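Local structure of acyl-CoA thioesterase II (Mycobacterium avium subsp. paratuberculosis, 4R9Z) at residues S6-V11 and A154-W158; I125-A129 and L236-R240; W225-V231 and N258-V264. The protein probably hydrolyses fatty acyl-CoA thioesters to free fatty acid and coenzyme A, as a double hot-dog thioesterase of the TesB type. All blocks are in the same frame, centred on the assembly; numbering follows the deposited sequence.

Each contact has at least one segment in or at the edge of the second hot-dog unit. Contact 1 stands apart, its centre about 24 Å from that of contact 2 and about 22 Å from that of contact 3; it sets helix 8-15 on the loop before strand 159-163, beside helix 188-201. Contacts 2 and 3, with centres about 11 Å apart, share the antiparallel strands 218-226, 236-246, 249-258 and 263-272, and touch where Met126 packs against Gly261 and Leu236 against Asn258. Along the chain contacts 1 and 2 alternate their segments, as do 2 and 3, whereas contact 1 closes before contact 3 opens. Of the two earlier segments, only 125-129 lies over strands (176-180, 236-246 and 249-258).

Contact 1. Residues S6-V11 and A154-W158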
loop_
_atom_site.group_PDB
_atom_site.type_symbol
_atom_site.label_atom_id
_atom_site.label_comp_id
_atom_site.label_asym_id
_atom_site.label_seq_id
_atom_site.Cartn_x
_atom_site.Cartn_y
_atom_site.Cartn_z
ATOM N N SER B 6 23.495 -21.813 -3.057
ATOM C CA SER B 6 23.154 -20.444 -3.424
ATOM C C SER B 6 22.516 -20.389 -4.808
ATOM O O SER B 6 22.869 -21.167 -5.695
ATOM C CB SER B 6 24.393 -19.552 -3.385
ATOM O OG SER B 6 24.063 -18.211 -3.703
ATOM N N SER B 7 21.579 -19.467 -4.992
ATOM C CA SER B 7 20.861 -19.374 -6.257
ATOM C C SER B 7 20.796 -17.943 -6.767
ATOM O O SER B 7 19.951 -17.617 -7.597
ATOM C CB SER B 7 19.444 -19.937 -6.110
ATOM O OG SER B 7 18.716 -19.242 -5.110
ATOM N N LEU B 8 21.698 -17.098 -6.278
ATOM C CA LEU B 8 21.677 -15.677 -6.606
ATOM C C LEU B 8 21.915 -15.466 -8.096
ATOM O O LEU B 8 21.255 -14.640 -8.727
ATOM C CB LEU B 8 22.723 -14.914 -5.793
ATOM C CG LEU B 8 22.648 -13.390 -5.893
ATOM C CD1 LEU B 8 21.254 -12.891 -5.539
ATOM C CD2 LEU B 8 23.697 -12.739 -5.008
ATOM N N GLY B 9 22.866 -16.209 -8.651
ATOM C CA GLY B 9 23.175 -16.113 -10.064
ATOM C C GLY B 9 21.962 -16.410 -10.922
ATOM O O GLY B 9 21.722 -15.740 -11.926
ATOM N N ASP B 10 21.188 -17.412 -10.520
ATOM C CA ASP B 10 19.977 -17.770 -11.246
ATOM C C ASP B 10 18.891 -16.716 -11.057
ATOM O O ASP B 10 18.103 -16.460 -11.968
ATOM C CB ASP B 10 19.475 -19.142 -10.803
ATOM C CG ASP B 10 20.460 -20.246 -11.123
ATOM O OD1 ASP B 10 21.249 -20.071 -12.076
ATOM O OD2 ASP B 10 20.445 -21.284 -10.426
ATOM N N VAL B 11 18.851 -16.104 -9.877
ATOM C CA VAL B 11 17.887 -15.043 -9.611
ATOM C C VAL B 11 18.202 -13.809 -10.443
ATOM O O VAL B 11 17.333 -13.283 -11.140
ATOM C CB VAL B 11 17.850 -14.659 -8.118
ATOM C CG1 VAL B 11 17.082 -13.360 -7.916
ATOM C CG2 VAL B 11 17.240 -15.785 -7.299
ATOM N N ALA B 154 14.391 -21.958 -5.483
ATOM C CA ALA B 154 15.404 -21.043 -5.992
ATOM C C ALA B 154 15.195 -19.615 -5.497
ATOM O O ALA B 154 16.157 -18.897 -5.220
ATOM C CB ALA B 154 15.414 -21.075 -7.508
ATOM N N SER B 155 13.935 -19.208 -5.399
ATOM C CA SER B 155 13.587 -17.864 -4.948
ATOM C C SER B 155 13.933 -17.618 -3.478
ATOM O O SER B 155 14.028 -16.471 -3.039
ATOM C CB SER B 155 12.101 -17.613 -5.178
ATOM O OG SER B 155 11.557 -18.614 -6.018
ATOM N N LEU B 156 14.063 -18.695 -2.711
ATOM C CA LEU B 156 14.416 -18.586 -1.297
ATOM C C LEU B 156 15.918 -18.659 -0.989
ATOM O O LEU B 156 16.369 -18.118 0.021
ATOM C CB LEU B 156 13.684 -19.667 -0.502
ATOM C CG LEU B 156 12.161 -19.661 -0.651
ATOM C CD1 LEU B 156 11.525 -20.691 0.269
ATOM C CD2 LEU B 156 11.596 -18.276 -0.385
ATOM N N ARG B 157 16.686 -19.317 -1.853
ATOM C CA ARG B 157 18.089 -19.622 -1.542
ATOM C C ARG B 157 19.143 -18.557 -1.888
ATOM O O ARG B 157 20.330 -18.771 -1.636
ATOM C CB ARG B 157 18.483 -20.938 -2.229
ATOM C CG ARG B 157 17.757 -22.162 -1.681
ATOM C CD ARG B 157 18.316 -23.468 -2.245
ATOM N NE ARG B 157 17.740 -23.828 -3.540
ATOM C CZ ARG B 157 18.359 -23.672 -4.706
ATOM N NH1 ARG B 157 19.583 -23.160 -4.746
ATOM N NH2 ARG B 157 17.757 -24.032 -5.835
ATOM N N TRP B 158 18.735 -17.422 -2.450
ATOM C CA TRP B 158 19.717 -16.421 -2.870
ATOM C C TRP B 158 20.178 -15.499 -1.748
ATOM O O TRP B 158 20.987 -14.601 -1.985
ATOM C CB TRP B 158 19.186 -15.566 -4.020
ATOM C CG TRP B 158 17.897 -14.875 -3.741
ATOM C CD1 TRP B 158 16.652 -15.422 -3.791
ATOM C CD2 TRP B 158 17.718 -13.502 -3.361
ATOM N NE1 TRP B 158 15.707 -14.477 -3.473
ATOM C CE2 TRP B 158 16.334 -13.291 -3.204
ATOM C CE3 TRP B 158 18.593 -12.434 -3.138
ATOM C CZ2 TRP B 158 15.805 -12.058 -2.837
ATOM C CZ3 TRP B 158 18.063 -11.208 -2.773
ATOM C CH2 TRP B 158 16.683 -11.030 -2.625
#
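Ser7 and Leu8, where the chain enters helix 8-15, meet the turn that ends in Trp158. The Ser7 hydroxyl donates a hydrogen bond to Ala154 O, 2.6 Å from Ser7 OG, and approaches in the carbonyl plane on a lone pair. With OG placed between the backbone N and the carbonyl carbon (chi1 59°), the short side chain reaches across to the turn; a small polar residue suits this spot. Ser7 occupies the N-cap position, yet its hydroxyl is spent on the neighbouring loop and makes no capping bond. The Arg157 guanidinium lies with one face toward Ser7 OG, NH1 3.5 Å from Ser7 CB, and Ser6 O near its edge; a bend at chi3 folds the arginine back over the serine.

Two aliphatic side chains meet the indole of Trp158 at different places. Leu8 crosses it obliquely, Leu8 CD1 lying 3.6 Å from Trp158 CE3 on the six-membered ring. Val11, about one helical turn further on, comes at about a right angle and sets Val11 CG2 3.6 Å from Trp158 CD1 on the pyrrole side. Branched residues at this spacing give the wide ring two separate methyl contacts. A weak hydrogen bond from Trp158 NE1 to Ser155 O, bent to 119°, at most helps orient the indole.

Beyond the contact, Tyr197 of helix 188-201 meets the indole edge-to-face, with Leu194 and Met198 beside it. Trp158 pairs through its backbone with Asp181, just past strand 176-180, and Asp181 O also accepts the hydroxyl of Ser6.

Contact 2. Residues I125-A129 and L236-R240; sequences IMPEA and LFYDR
Phe237 is the centre of this contact, receiving Met126, Pro127 and Ala129 from the extended loop 125-129. The methionine methyl comes closest, Met126 CE lying 3.5 Å from Phe237 CB, beside the root of the ring. Its sulfur makes a Met-aromatic contact, Met126 SD standing 5.4 Å from the Phe237 ring centroid in an oblique position, 36° off the normal. Further out along the ring, Pro127 CD is 4.0 Å from Phe237 CE1 and Ala129 CB is 3.8 Å from Phe237 CE2, so the proline and the alanine touch different sides of the outer ring. No hydrogen bond crosses between the segments; the attraction is apolar. The long methionine spans the wider separation, while the compact proline ring and the alanine methyl meet the outer ring atoms directly.

What brings these groups together is the shape of the chains. Met126 holds CG anti to its backbone nitrogen (chi1 -177°) and runs extended beyond it, which carries the methyl across although Met126 CA and Phe237 CA are 8.2 Å apart. Pro127 CG also lies 4.0 Å from Asp239 OD2, while the other oxygen of that carboxylate, OD1, is engaged in a salt bridge with Arg173.

Phe237 belongs to strand 236-246, between strands 249-258 and 176-180. Its backbone bonds to Phe257, and Trp177 of strand 176-180 meets its ring edge-to-face. Met126 packs on both Trp177 and Phe257, so the loop lies across three adjacent strands near the surface.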
loop_
_atom_site.group_PDB
_atom_site.type_symbol
_atom_site.label_atom_id
_atom_site.label_comp_id
_atom_site.label_asym_id
_atom_site.label_seq_id
_atom_site.Cartn_x
_atom_site.Cartn_y
_atom_site.Cartn_z
ATOM N N ILE B 125 13.865 4.613 14.762
ATOM C CA ILE B 125 15.198 4.199 15.167
ATOM C C ILE B 125 15.296 2.693 15.059
ATOM O O ILE B 125 14.403 1.969 15.492
ATOM C CB ILE B 125 15.529 4.638 16.612
ATOM C CG1 ILE B 125 15.254 6.133 16.798
ATOM C CG2 ILE B 125 16.974 4.303 16.963
ATOM C CD1 ILE B 125 15.951 7.017 15.787
ATOM N N MET B 126 16.394 2.222 14.488
ATOM C CA MET B 126 16.603 0.797 14.338
ATOM C C MET B 126 16.771 0.143 15.698
ATOM O O MET B 126 17.558 0.610 16.522
ATOM C CB MET B 126 17.822 0.536 13.475
ATOM C CG MET B 126 18.073 -0.913 13.211
ATOM S SD MET B 126 19.680 -1.067 12.444
ATOM C CE MET B 126 20.020 -2.773 12.792
ATOM N N PRO B 127 16.006 -0.926 15.951
ATOM C CA PRO B 127 16.077 -1.624 17.239
ATOM C C PRO B 127 17.457 -2.218 17.499
ATOM O O PRO B 127 18.066 -2.767 16.577
ATOM C CB PRO B 127 15.034 -2.737 17.091
ATOM C CG PRO B 127 14.097 -2.250 16.044
ATOM C CD PRO B 127 14.933 -1.452 15.090
ATOM N N GLU B 128 17.945 -2.108 18.730
ATOM C CA GLU B 128 19.192 -2.768 19.094
ATOM C C GLU B 128 19.041 -4.278 19.025
ATOM O O GLU B 128 18.053 -4.837 19.500
ATOM C CB GLU B 128 19.658 -2.352 20.483
ATOM C CG GLU B 128 19.886 -0.867 20.636
ATOM C CD GLU B 128 20.272 -0.497 22.050
ATOM O OE1 GLU B 128 20.555 -1.424 22.839
ATOM O OE2 GLU B 128 20.302 0.711 22.369
ATOM N N ALA B 129 20.032 -4.936 18.440
ATOM C CA ALA B 129 20.002 -6.384 18.306
ATOM C C ALA B 129 21.416 -6.951 18.299
ATOM O O ALA B 129 22.364 -6.243 17.963
ATOM C CB ALA B 129 19.263 -6.776 17.040
ATOM N N LEU B 236 21.437 -6.726 6.486
ATOM C CA LEU B 236 20.301 -5.818 6.600
ATOM C C LEU B 236 19.334 -6.297 7.676
ATOM O O LEU B 236 19.062 -7.492 7.789
ATOM C CB LEU B 236 19.557 -5.702 5.268
ATOM C CG LEU B 236 20.237 -5.024 4.081
ATOM C CD1 LEU B 236 19.207 -4.732 3.010
ATOM C CD2 LEU B 236 20.931 -3.754 4.521
ATOM N N PHE B 237 18.809 -5.352 8.449
ATOM C CA PHE B 237 17.831 -5.654 9.489
ATOM C C PHE B 237 16.416 -5.568 8.930
ATOM O O PHE B 237 15.997 -4.513 8.455
ATOM C CB PHE B 237 17.991 -4.686 10.662
ATOM C CG PHE B 237 17.199 -5.060 11.886
ATOM C CD1 PHE B 237 15.888 -4.636 12.040
ATOM C CD2 PHE B 237 17.773 -5.811 12.899
ATOM C CE1 PHE B 237 15.160 -4.973 13.171
ATOM C CE2 PHE B 237 17.050 -6.142 14.032
ATOM C CZ PHE B 237 15.744 -5.727 14.167
ATOM N N TYR B 238 15.676 -6.669 8.994
ATOM C CA TYR B 238 14.293 -6.665 8.529
ATOM C C TYR B 238 13.340 -6.974 9.669
ATOM O O TYR B 238 13.092 -8.135 9.993
ATOM C CB TYR B 238 14.098 -7.672 7.395
ATOM C CG TYR B 238 12.803 -7.499 6.633
ATOM C CD1 TYR B 238 12.177 -6.262 6.563
ATOM C CD2 TYR B 238 12.223 -8.568 5.953
ATOM C CE1 TYR B 238 10.997 -6.096 5.857
ATOM C CE2 TYR B 238 11.043 -8.411 5.241
ATOM C CZ TYR B 238 10.437 -7.172 5.198
ATOM O OH TYR B 238 9.266 -7.007 4.493
ATOM N N ASP B 239 12.790 -5.918 10.255
ATOM C CA ASP B 239 11.805 -6.048 11.316
ATOM C C ASP B 239 10.478 -6.501 10.718
ATOM O O ASP B 239 9.982 -5.894 9.778
ATOM C CB ASP B 239 11.649 -4.714 12.047
ATOM C CG ASP B 239 11.195 -4.883 13.477
ATOM O OD1 ASP B 239 11.086 -6.041 13.931
ATOM O OD2 ASP B 239 10.964 -3.854 14.148
ATOM N N ARG B 240 9.914 -7.573 11.267
ATOM C CA ARG B 240 8.690 -8.169 10.731
ATOM C C ARG B 240 7.665 -8.398 11.830
ATOM O O ARG B 240 8.012 -8.799 12.939
ATOM C CB ARG B 240 8.988 -9.507 10.049
ATOM C CG ARG B 240 10.091 -9.478 9.006
ATOM C CD ARG B 240 10.359 -10.879 8.442
ATOM N NE ARG B 240 10.862 -11.800 9.456
ATOM C CZ ARG B 240 11.090 -13.096 9.252
ATOM N NH1 ARG B 240 10.866 -13.639 8.062
ATOM N NH2 ARG B 240 11.550 -13.854 10.240
#

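Contact 3. Residues W225-V231 and N258-V264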
loop_
_atom_site.group_PDB
_atom_site.type_symbol
_atom_site.label_atom_id
_atom_site.label_comp_id
_atom_site.label_asym_id
_atom_site.label_seq_id
_atom_site.Cartn_x
_atom_site.Cartn_y
_atom_site.Cartn_z
ATOM N N TRP B 225 7.397 1.165 0.478
ATOM C CA TRP B 225 7.785 2.563 0.364
ATOM C C TRP B 225 9.279 2.692 0.633
ATOM O O TRP B 225 9.761 2.339 1.710
ATOM C CB TRP B 225 6.979 3.430 1.338
ATOM C CG TRP B 225 5.503 3.367 1.109
ATOM C CD1 TRP B 225 4.749 4.233 0.373
ATOM C CD2 TRP B 225 4.600 2.371 1.606
ATOM N NE1 TRP B 225 3.431 3.844 0.387
ATOM C CE2 TRP B 225 3.315 2.704 1.136
ATOM C CE3 TRP B 225 4.753 1.234 2.405
ATOM C CZ2 TRP B 225 2.193 1.944 1.439
ATOM C CZ3 TRP B 225 3.636 0.483 2.704
ATOM C CH2 TRP B 225 2.372 0.841 2.220
ATOM N N PHE B 226 10.019 3.189 -0.333
ATOM C CA PHE B 226 11.447 3.282 -0.227
ATOM C C PHE B 226 11.884 4.539 0.447
ATOM O O PHE B 226 11.309 5.563 0.263
ATOM C CB PHE B 226 12.084 3.174 -1.585
ATOM C CG PHE B 226 11.865 1.864 -2.247
ATOM C CD1 PHE B 226 12.645 0.783 -1.960
ATOM C CD2 PHE B 226 10.875 1.718 -3.168
ATOM C CE1 PHE B 226 12.438 -0.401 -2.578
ATOM C CE2 PHE B 226 10.661 0.528 -3.788
ATOM C CZ PHE B 226 11.454 -0.531 -3.493
ATOM N N HIS B 227 12.923 4.436 1.244
ATOM C CA HIS B 227 13.389 5.550 2.017
ATOM C C HIS B 227 14.788 5.937 1.615
ATOM O O HIS B 227 15.026 7.003 1.108
ATOM C CB HIS B 227 13.340 5.181 3.478
ATOM C CG HIS B 227 13.645 6.300 4.399
ATOM N ND1 HIS B 227 14.897 6.519 4.904
ATOM C CD2 HIS B 227 12.858 7.245 4.938
ATOM C CE1 HIS B 227 14.873 7.565 5.697
ATOM N NE2 HIS B 227 13.647 8.023 5.734
ATOM N N GLY B 228 15.715 5.040 1.841
ATOM C CA GLY B 228 17.093 5.306 1.610
ATOM C C GLY B 228 17.572 4.193 0.756
ATOM O O GLY B 228 16.879 3.249 0.566
ATOM N N ARG B 229 18.752 4.336 0.204
ATOM C CA ARG B 229 19.286 3.331 -0.701
ATOM C C ARG B 229 19.939 2.176 0.052
ATOM O O ARG B 229 20.743 2.383 0.959
ATOM C CB ARG B 229 20.269 3.979 -1.669
ATOM C CG ARG B 229 20.109 3.485 -3.088
ATOM C CD ARG B 229 20.996 4.257 -4.036
ATOM N NE ARG B 229 20.438 5.579 -4.301
ATOM C CZ ARG B 229 20.919 6.427 -5.203
ATOM N NH1 ARG B 229 21.971 6.088 -5.938
ATOM N NH2 ARG B 229 20.341 7.610 -5.375
ATOM N N ALA B 230 19.584 0.957 -0.335
ATOM C CA ALA B 230 20.037 -0.236 0.366
ATOM C C ALA B 230 21.504 -0.552 0.109
ATOM O O ALA B 230 21.991 -0.432 -1.017
ATOM C CB ALA B 230 19.180 -1.426 -0.021
ATOM N N VAL B 231 22.193 -0.984 1.161
ATOM C CA VAL B 231 23.578 -1.420 1.045
ATOM C C VAL B 231 23.628 -2.936 1.158
ATOM O O VAL B 231 23.592 -3.482 2.259
ATOM C CB VAL B 231 24.465 -0.801 2.132
ATOM C CG1 VAL B 231 25.869 -1.349 2.026
ATOM C CG2 VAL B 231 24.478 0.716 2.009
ATOM N N ASN B 258 19.619 -0.588 6.845
ATOM C CA ASN B 258 21.032 -0.894 6.636
ATOM C C ASN B 258 21.686 -1.157 7.983
ATOM O O ASN B 258 21.203 -0.668 9.005
ATOM C CB ASN B 258 21.755 0.249 5.915
ATOM C CG ASN B 258 21.398 0.341 4.447
ATOM O OD1 ASN B 258 21.176 -0.670 3.783
ATOM N ND2 ASN B 258 21.348 1.562 3.930
ATOM N N ARG B 259 22.775 -1.922 7.992
ATOM C CA ARG B 259 23.500 -2.197 9.232
ATOM C C ARG B 259 23.891 -0.905 9.939
ATOM O O ARG B 259 24.017 -0.871 11.159
ATOM C CB ARG B 259 24.743 -3.047 8.961
ATOM C CG ARG B 259 25.471 -3.495 10.225
ATOM C CD ARG B 259 26.440 -4.637 9.948
ATOM N NE ARG B 259 26.916 -5.270 11.177
ATOM C CZ ARG B 259 27.559 -6.433 11.217
ATOM N NH1 ARG B 259 27.797 -7.100 10.095
ATOM N NH2 ARG B 259 27.961 -6.936 12.378
ATOM N N THR B 260 24.060 0.163 9.167
ATOM C CA THR B 260 24.353 1.476 9.728
ATOM C C THR B 260 23.159 2.026 10.508
ATOM O O THR B 260 23.307 2.932 11.332
ATOM C CB THR B 260 24.734 2.483 8.631
ATOM O OG1 THR B 260 23.624 2.677 7.744
ATOM C CG2 THR B 260 25.937 1.977 7.847
ATOM N N GLY B 261 21.977 1.472 10.247
ATOM C CA GLY B 261 20.771 1.908 10.924
ATOM C C GLY B 261 19.913 2.881 10.138
ATOM O O GLY B 261 18.921 3.398 10.658
ATOM N N GLU B 262 20.299 3.154 8.895
ATOM C CA GLU B 262 19.460 3.964 8.019
ATOM C C GLU B 262 18.281 3.130 7.516
ATOM O O GLU B 262 18.445 1.963 7.142
ATOM C CB GLU B 262 20.254 4.525 6.835
ATOM C CG GLU B 262 19.542 5.676 6.120
ATOM C CD GLU B 262 20.191 6.056 4.800
ATOM O OE1 GLU B 262 21.024 5.271 4.296
ATOM O OE2 GLU B 262 19.868 7.144 4.270
ATOM N N LEU B 263 17.094 3.728 7.534
ATOM C CA LEU B 263 15.893 3.063 7.044
ATOM C C LEU B 263 15.964 2.871 5.528
ATOM O O LEU B 263 16.297 3.795 4.788
ATOM C CB LEU B 263 14.646 3.867 7.426
ATOM C CG LEU B 263 13.295 3.326 6.948
ATOM C CD1 LEU B 263 12.952 2.023 7.654
ATOM C CD2 LEU B 263 12.217 4.362 7.185
ATOM N N VAL B 264 15.657 1.662 5.072
ATOM C CA VAL B 264 15.697 1.361 3.650
ATOM C C VAL B 264 14.296 1.384 3.038
ATOM O O VAL B 264 14.055 2.051 2.030
ATOM C CB VAL B 264 16.348 -0.013 3.395
ATOM C CG1 VAL B 264 16.111 -0.464 1.956
ATOM C CG2 VAL B 264 17.835 0.052 3.702
#
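Asn258 opens the second segment by clasping the chain at Arg229-Val231 with its amide. Asn258 ND2 donates to Arg229 O at 3.1 Å, a nearly straight bond (168°) with the acceptor in the amide plane, while Asn258 OD1 receives the N-H of Val231 N at 2.8 Å from above its carbonyl plane. Having both a donor and an acceptor, asparagine can satisfy the two backbone groups together; Val231 CG2 packs beside the amide.

From Asn258 the chain reverses in a type I turn with a G1 bulge, which joins strands 249-258 and 263-272: Gly261 N bonds to Asn258 O, and Asn258 N to Glu262 O. Gly261 has the positive phi (99°) that glycine readily adopts. Glu262 then extends so that its OE2 lies 4.3 Å from Gly228 CA. Gly228, having no side chain, lets the chains come close, Gly228 CA and Val264 CA being 4.7 Å apart.

Leu263 crosses His227 at about a right angle and lays CD2 over one face of the imidazole, a CH-pi contact with Leu263 CD2 3.9 Å from the His227 ring centroid. Its carbonyl O accepts from His227 ND1, the bond bent to 137° and tilted out of the ring plane, so the ring is held both by its face and through a nitrogen. Val264 CG1 meets Ala230 CB.

The bonds of Val264 O to His227 N (2.8 Å) and, weakly, Gly228 N continue the pairing of strands 218-226 and 263-272 past residue 226. Ala230 packs on helix 188-201, Leu263 also touches strand 249-258, and His227 NE2 bonds weakly to Ser245 O of the second subunit.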